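Local coordinates for protein lovastatin nonaketide synthase, polyketide synthase component (Aspergillus terreus, PDB 7CPX) that builds the dihydromonacolin L nonaketide of lovastatin from malonyl-CoA, using condensing, dehydrating, methylating and ketoreducing domains together with the partner enzyme LovC, at residues G245-S250 / G366-T371; V129-H134 / A206-I211. The protein carries 2 engineered substitutions. All coordinates share one frame; numbering follows the deposited sequence.

Overall arrangement
Both contacts are buried in the ketosynthase, with its thiolase-type fold, and share one mixed sheet, contact 2 within it and contact 1 on its strand 247-255; their centres are about 7 Å apart. Contact 2 is regular sheet: parallel strands 126-131 and 203-209, joined by backbone bonds, with small apolar side chains on one face. Contact 1 sets the next strand, 247-255, against the loop that carries His367 and the start of helix 369-386; here methyl packing accompanies a single backbone bond. Strands 203-209 and 247-255 are neighbours, and Cys249 bonds to Gly207 between the two contacts. Polar groups gather at the ends of the strands, near the probable active site; beyond it, His134 of contact 2 meets the second subunit.

Contact 1 (G245-S250 / G366-T371)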
ATOM      1  N   GLY A 245      31.458  -7.271   9.943  1.00 79.02           N
ATOM      2  CA  GLY A 245      32.342  -6.120   9.883  1.00 79.02           C
ATOM      3  C   GLY A 245      32.486  -5.621   8.464  1.00 79.02           C
ATOM      4  O   GLY A 245      32.522  -6.405   7.518  1.00 79.02           O
ATOM      5  N   GLU A 246      32.560  -4.302   8.326  1.00 82.04           N
ATOM      6  CA  GLU A 246      32.782  -3.674   7.033  1.00 82.04           C
ATOM      7  C   GLU A 246      34.276  -3.507   6.815  1.00 82.04           C
ATOM      8  O   GLU A 246      34.947  -2.813   7.586  1.00 82.04           O
ATOM      9  CB  GLU A 246      32.090  -2.317   6.953  1.00 82.04           C
ATOM     10  CG  GLU A 246      30.592  -2.379   6.874  1.00 82.04           C
ATOM     11  CD  GLU A 246      30.005  -1.068   6.401  1.00 82.04           C
ATOM     12  OE1 GLU A 246      30.671  -0.025   6.571  1.00 82.04           O
ATOM     13  OE2 GLU A 246      28.889  -1.074   5.840  1.00 82.04           O
ATOM     14  N   ALA A 247      34.796  -4.126   5.760  1.00 79.40           N
ATOM     15  CA  ALA A 247      36.207  -3.997   5.447  1.00 79.40           C
ATOM     16  C   ALA A 247      36.413  -4.207   3.957  1.00 79.40           C
ATOM     17  O   ALA A 247      35.786  -5.078   3.347  1.00 79.40           O
ATOM     18  CB  ALA A 247      37.050  -4.992   6.249  1.00 79.40           C
ATOM     19  N   VAL A 248      37.292  -3.393   3.384  1.00 79.15           N
ATOM     20  CA  VAL A 248      37.726  -3.534   2.002  1.00 79.15           C
ATOM     21  C   VAL A 248      39.245  -3.541   2.017  1.00 79.15           C
ATOM     22  O   VAL A 248      39.874  -2.530   2.352  1.00 79.15           O
ATOM     23  CB  VAL A 248      37.190  -2.414   1.105  1.00 79.15           C
ATOM     24  CG1 VAL A 248      37.634  -2.635  -0.328  1.00 79.15           C
ATOM     25  CG2 VAL A 248      35.677  -2.353   1.196  1.00 79.15           C
ATOM     26  N   CYS A 249      39.836  -4.669   1.649  1.00 78.71           N
ATOM     27  CA  CYS A 249      41.279  -4.841   1.669  1.00 78.71           C
ATOM     28  C   CYS A 249      41.776  -5.109   0.261  1.00 78.71           C
ATOM     29  O   CYS A 249      41.075  -5.717  -0.549  1.00 78.71           O
ATOM     30  CB  CYS A 249      41.686  -5.993   2.589  1.00 78.71           C
ATOM     31  SG  CYS A 249      43.471  -6.201   2.774  1.00 78.71           S
ATOM     32  N   SER A 250      42.982  -4.635  -0.030  1.00 79.59           N
ATOM     33  CA  SER A 250      43.660  -4.941  -1.276  1.00 79.59           C
ATOM     34  C   SER A 250      45.119  -5.203  -0.961  1.00 79.59           C
ATOM     35  O   SER A 250      45.735  -4.454  -0.200  1.00 79.59           O
ATOM     36  CB  SER A 250      43.528  -3.796  -2.285  1.00 79.59           C
ATOM     37  OG  SER A 250      42.168  -3.512  -2.554  1.00 79.59           O
ATOM     38  N   GLY A 366      36.063  -7.220  13.428  1.00 80.30           N
ATOM     39  CA  GLY A 366      34.840  -7.932  13.141  1.00 80.30           C
ATOM     40  C   GLY A 366      35.010  -8.963  12.039  1.00 80.30           C
ATOM     41  O   GLY A 366      35.983  -8.968  11.285  1.00 80.30           O
ATOM     42  N   HIS A 367      34.027  -9.851  11.951  1.00 82.89           N
ATOM     43  CA  HIS A 367      33.987 -10.845  10.885  1.00 82.89           C
ATOM     44  C   HIS A 367      33.571 -10.148   9.600  1.00 82.89           C
ATOM     45  O   HIS A 367      32.387  -9.896   9.369  1.00 82.89           O
ATOM     46  CB  HIS A 367      33.024 -11.969  11.239  1.00 82.89           C
ATOM     47  CG  HIS A 367      32.970 -13.055  10.212  1.00 82.89           C
ATOM     48  ND1 HIS A 367      33.677 -14.231  10.335  1.00 82.89           N
ATOM     49  CD2 HIS A 367      32.306 -13.136   9.036  1.00 82.89           C
ATOM     50  CE1 HIS A 367      33.444 -14.993   9.283  1.00 82.89           C
ATOM     51  NE2 HIS A 367      32.615 -14.352   8.479  1.00 82.89           N
ATOM     52  N   THR A 368      34.549  -9.833   8.752  1.00 79.88           N
ATOM     53  CA  THR A 368      34.311  -9.080   7.527  1.00 79.88           C
ATOM     54  C   THR A 368      34.037  -9.992   6.336  1.00 79.88           C
ATOM     55  O   THR A 368      34.311  -9.619   5.191  1.00 79.88           O
ATOM     56  CB  THR A 368      35.493  -8.157   7.238  1.00 79.88           C
ATOM     57  OG1 THR A 368      36.671  -8.937   7.019  1.00 79.88           O
ATOM     58  CG2 THR A 368      35.730  -7.213   8.403  1.00 79.88           C
ATOM     59  N   GLU A 369      33.514 -11.190   6.591  1.00 83.14           N
ATOM     60  CA  GLU A 369      33.010 -12.073   5.547  1.00 83.14           C
ATOM     61  C   GLU A 369      33.983 -12.211   4.380  1.00 83.14           C
ATOM     62  O   GLU A 369      35.035 -12.841   4.518  1.00 83.14           O
ATOM     63  CB  GLU A 369      31.656 -11.561   5.050  1.00 83.14           C
ATOM     64  CG  GLU A 369      30.605 -11.402   6.135  1.00 83.14           C
ATOM     65  CD  GLU A 369      30.067 -12.726   6.634  1.00 83.14           C
ATOM     66  OE1 GLU A 369      30.691 -13.769   6.357  1.00 83.14           O
ATOM     67  OE2 GLU A 369      29.008 -12.723   7.297  1.00 83.14           O
ATOM     68  N   GLY A 370      33.646 -11.618   3.231  1.00 79.63           N
ATOM     69  CA  GLY A 370      34.429 -11.856   2.030  1.00 79.63           C
ATOM     70  C   GLY A 370      35.889 -11.487   2.197  1.00 79.63           C
ATOM     71  O   GLY A 370      36.779 -12.255   1.827  1.00 79.63           O
ATOM     72  N   THR A 371      36.156 -10.315   2.763  1.00 77.86           N
ATOM     73  CA  THR A 371      37.520  -9.860   2.983  1.00 77.86           C
ATOM     74  C   THR A 371      38.117 -10.410   4.269  1.00 77.86           C
ATOM     75  O   THR A 371      39.298 -10.169   4.539  1.00 77.86           O
ATOM     76  CB  THR A 371      37.571  -8.332   3.016  1.00 77.86           C
ATOM     77  OG1 THR A 371      38.918  -7.892   2.813  1.00 77.86           O
ATOM     78  CG2 THR A 371      37.088  -7.825   4.345  1.00 77.86           C
TER
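His367 supplies the flat group here, and its backbone meets 245-250: Gly245 N gives a hydrogen bond to His367 O at 2.8 Å, the donor lying above the carbonyl plane. The imidazole has Glu369 CD at the edge, in the ring plane, with a weak and doubtful bond from His367 NE2 to Glu369 OE1, while the rings of Tyr242 and His320 meet it at about 35° and 65°. Cys181 and His320 lie beside it, consistent with the Cys-His-His catalytic triad of ketosynthases. The side chain of His367 leaves its backbone away from 245-250. Gly245 O takes a CA-H...O contact from Thr368 CA at 3.2 Å. Further along, Ala247 CB meets two threonine methyls, Thr368 CG2 at 3.4 Å and Thr371 CG2, also at 3.4 Å. Thr371 holds OG1 anti to its backbone N (chi1 -162°), which sends the hydroxyl toward Cys249, with OG1 3.4 Å from Cys249 CB. The contact thus lays one side of strand 247-255 on the start of helix 369-386, where Leu374 and Met378 continue the packing against Cys249. On the other side of the strand, Val248 rests on Leu101, Leu102 and Thr105 of helix 97-113.

Contact 2 (V129-H134 / A206-I211); sequences VGVMTH and AGANLI
Gly130 is held between Ala206 and Ala208, Gly130 N giving its hydrogen to Ala206 O at 2.8 Å with an N-H...O angle of 161°. Gly130 O then accepts from Ala208 N at 2.9 Å, so one glycine spends both its polar backbone atoms on the residues flanking Gly207, as parallel strands require. Each acceptor also takes a CA-H...O contact: Ala206 O from Val129 CA at 3.3 Å, and Gly130 O from Gly207 CA at 3.2 Å. Ala206 also bonds to Tyr128 of the facing strand; on the outer sides Val129 and Val131 bond to strand 174-177, and Gly207 to Cys249 of strand 247-255.

On the face carrying the valines and alanines, Val129 CG2 rests 4.0 Å from Ala206 CB, and Val131 CG1 lies 3.9 Å from Ala208 CB.

Farther along, at Thr133 and Asn209, side chains meet. In Asn209, chi1 171° puts CG anti to the backbone N and chi2 84° sets the amide, with OD1 facing Thr133 OG1; the modelled separation is too short for its detail to be trusted. Arg244 adds a weak bond to the same OD1.

Strand 126-131 sits between 174-177 and 203-209, which helix 183-196 connects in a beta-alpha-beta crossover. Leu102 of helix 97-113 covers Val129, Ala206 and Ala208, Glu369 of helix 369-386 touches Thr133 and Asn209, and His134 stacks on His134 of the second subunit, carrying the segment to the dimer interface.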
ATOM      1  N   VAL A 129      39.169 -10.879  -6.421  1.00 74.09           N
ATOM      2  CA  VAL A 129      38.412 -10.166  -5.402  1.00 74.09           C
ATOM      3  C   VAL A 129      37.471 -11.145  -4.720  1.00 74.09           C
ATOM      4  O   VAL A 129      36.717 -11.864  -5.387  1.00 74.09           O
ATOM      5  CB  VAL A 129      37.634  -8.985  -6.008  1.00 74.09           C
ATOM      6  CG1 VAL A 129      36.908  -8.210  -4.926  1.00 74.09           C
ATOM      7  CG2 VAL A 129      38.580  -8.072  -6.755  1.00 74.09           C
ATOM      8  N   GLY A 130      37.516 -11.168  -3.393  1.00 74.27           N
ATOM      9  CA  GLY A 130      36.605 -11.966  -2.604  1.00 74.27           C
ATOM     10  C   GLY A 130      35.472 -11.131  -2.050  1.00 74.27           C
ATOM     11  O   GLY A 130      35.675 -10.282  -1.177  1.00 74.27           O
ATOM     12  N   VAL A 131      34.268 -11.355  -2.565  1.00 76.00           N
ATOM     13  CA  VAL A 131      33.077 -10.644  -2.128  1.00 76.00           C
ATOM     14  C   VAL A 131      31.985 -11.665  -1.858  1.00 76.00           C
ATOM     15  O   VAL A 131      31.759 -12.577  -2.660  1.00 76.00           O
ATOM     16  CB  VAL A 131      32.613  -9.612  -3.174  1.00 76.00           C
ATOM     17  CG1 VAL A 131      33.724  -8.631  -3.469  1.00 76.00           C
ATOM     18  CG2 VAL A 131      32.180 -10.310  -4.438  1.00 76.00           C
ATOM     19  N   MET A 132      31.311 -11.507  -0.725  1.00 82.73           N
ATOM     20  CA  MET A 132      30.256 -12.414  -0.305  1.00 82.73           C
ATOM     21  C   MET A 132      28.947 -11.715   0.015  1.00 82.73           C
ATOM     22  O   MET A 132      27.893 -12.358  -0.062  1.00 82.73           O
ATOM     23  CB  MET A 132      30.708 -13.199   0.937  1.00 82.73           C
ATOM     24  CG  MET A 132      29.673 -14.141   1.535  1.00 82.73           C
ATOM     25  SD  MET A 132      30.011 -14.470   3.271  1.00 82.73           S
ATOM     26  CE  MET A 132      28.531 -13.797   4.025  1.00 82.73           C
ATOM     27  N   THR A 133      28.970 -10.425   0.332  1.00 84.94           N
ATOM     28  CA  THR A 133      27.857  -9.777   1.009  1.00 84.94           C
ATOM     29  C   THR A 133      27.383  -8.550   0.245  1.00 84.94           C
ATOM     30  O   THR A 133      27.292  -7.456   0.810  1.00 84.94           O
ATOM     31  CB  THR A 133      28.250  -9.391   2.434  1.00 84.94           C
ATOM     32  OG1 THR A 133      29.229 -10.312   2.930  1.00 84.94           O
ATOM     33  CG2 THR A 133      27.032  -9.433   3.328  1.00 84.94           C
ATOM     34  N   HIS A 134      27.078  -8.720  -1.038  1.00 84.83           N
ATOM     35  CA  HIS A 134      26.729  -7.748  -2.063  1.00 84.83           C
ATOM     36  C   HIS A 134      25.374  -7.135  -1.738  1.00 84.83           C
ATOM     37  O   HIS A 134      24.387  -7.364  -2.443  1.00 84.83           O
ATOM     38  CB  HIS A 134      26.702  -8.407  -3.445  1.00 84.83           C
ATOM     39  CG  HIS A 134      25.793  -9.595  -3.532  1.00 84.83           C
ATOM     40  ND1 HIS A 134      24.429  -9.503  -3.360  1.00 84.83           N
ATOM     41  CD2 HIS A 134      26.053 -10.903  -3.769  1.00 84.83           C
ATOM     42  CE1 HIS A 134      23.888 -10.700  -3.488  1.00 84.83           C
ATOM     43  NE2 HIS A 134      24.852 -11.568  -3.737  1.00 84.83           N
ATOM     44  N   ALA A 206      42.196  -8.963  -3.405  1.00 75.21           N
ATOM     45  CA  ALA A 206      41.354  -8.010  -2.711  1.00 75.21           C
ATOM     46  C   ALA A 206      40.166  -8.728  -2.095  1.00 75.21           C
ATOM     47  O   ALA A 206      39.858  -9.875  -2.419  1.00 75.21           O
ATOM     48  CB  ALA A 206      40.876  -6.904  -3.659  1.00 75.21           C
ATOM     49  N   GLY A 207      39.508  -8.029  -1.184  1.00 75.44           N
ATOM     50  CA  GLY A 207      38.297  -8.527  -0.566  1.00 75.44           C
ATOM     51  C   GLY A 207      37.436  -7.364  -0.152  1.00 75.44           C
ATOM     52  O   GLY A 207      37.940  -6.285   0.174  1.00 75.44           O
ATOM     53  N   ALA A 208      36.126  -7.581  -0.164  1.00 76.07           N
ATOM     54  CA  ALA A 208      35.191  -6.505   0.143  1.00 76.07           C
ATOM     55  C   ALA A 208      33.953  -7.077   0.810  1.00 76.07           C
ATOM     56  O   ALA A 208      33.261  -7.914   0.224  1.00 76.07           O
ATOM     57  CB  ALA A 208      34.808  -5.741  -1.124  1.00 76.07           C
ATOM     58  N   ASN A 209      33.680  -6.621   2.029  1.00 79.15           N
ATOM     59  CA  ASN A 209      32.417  -6.880   2.703  1.00 79.15           C
ATOM     60  C   ASN A 209      31.913  -5.565   3.268  1.00 79.15           C
ATOM     61  O   ASN A 209      32.638  -4.884   3.999  1.00 79.15           O
ATOM     62  CB  ASN A 209      32.569  -7.911   3.818  1.00 79.15           C
ATOM     63  CG  ASN A 209      31.321  -8.035   4.666  1.00 79.15           C
ATOM     64  OD1 ASN A 209      30.389  -8.760   4.320  1.00 79.15           O
ATOM     65  ND2 ASN A 209      31.298  -7.328   5.789  1.00 79.15           N
ATOM     66  N   LEU A 210      30.681  -5.209   2.929  1.00 80.45           N
ATOM     67  CA  LEU A 210      30.102  -3.945   3.348  1.00 80.45           C
ATOM     68  C   LEU A 210      28.697  -4.168   3.882  1.00 80.45           C
ATOM     69  O   LEU A 210      28.005  -5.114   3.497  1.00 80.45           O
ATOM     70  CB  LEU A 210      30.068  -2.942   2.194  1.00 80.45           C
ATOM     71  CG  LEU A 210      31.440  -2.494   1.691  1.00 80.45           C
ATOM     72  CD1 LEU A 210      31.277  -1.536   0.538  1.00 80.45           C
ATOM     73  CD2 LEU A 210      32.244  -1.851   2.804  1.00 80.45           C
ATOM     74  N   ILE A 211      28.289  -3.274   4.777  1.00 82.41           N
ATOM     75  CA  ILE A 211      26.984  -3.336   5.415  1.00 82.41           C
ATOM     76  C   ILE A 211      26.132  -2.204   4.862  1.00 82.41           C
ATOM     77  O   ILE A 211      26.141  -1.086   5.387  1.00 82.41           O
ATOM     78  CB  ILE A 211      27.116  -3.254   6.945  1.00 82.41           C
ATOM     79  CG1 ILE A 211      27.702  -4.558   7.484  1.00 82.41           C
ATOM     80  CG2 ILE A 211      25.774  -2.965   7.577  1.00 82.41           C
ATOM     81  CD1 ILE A 211      28.350  -4.428   8.829  1.00 82.41           C
TER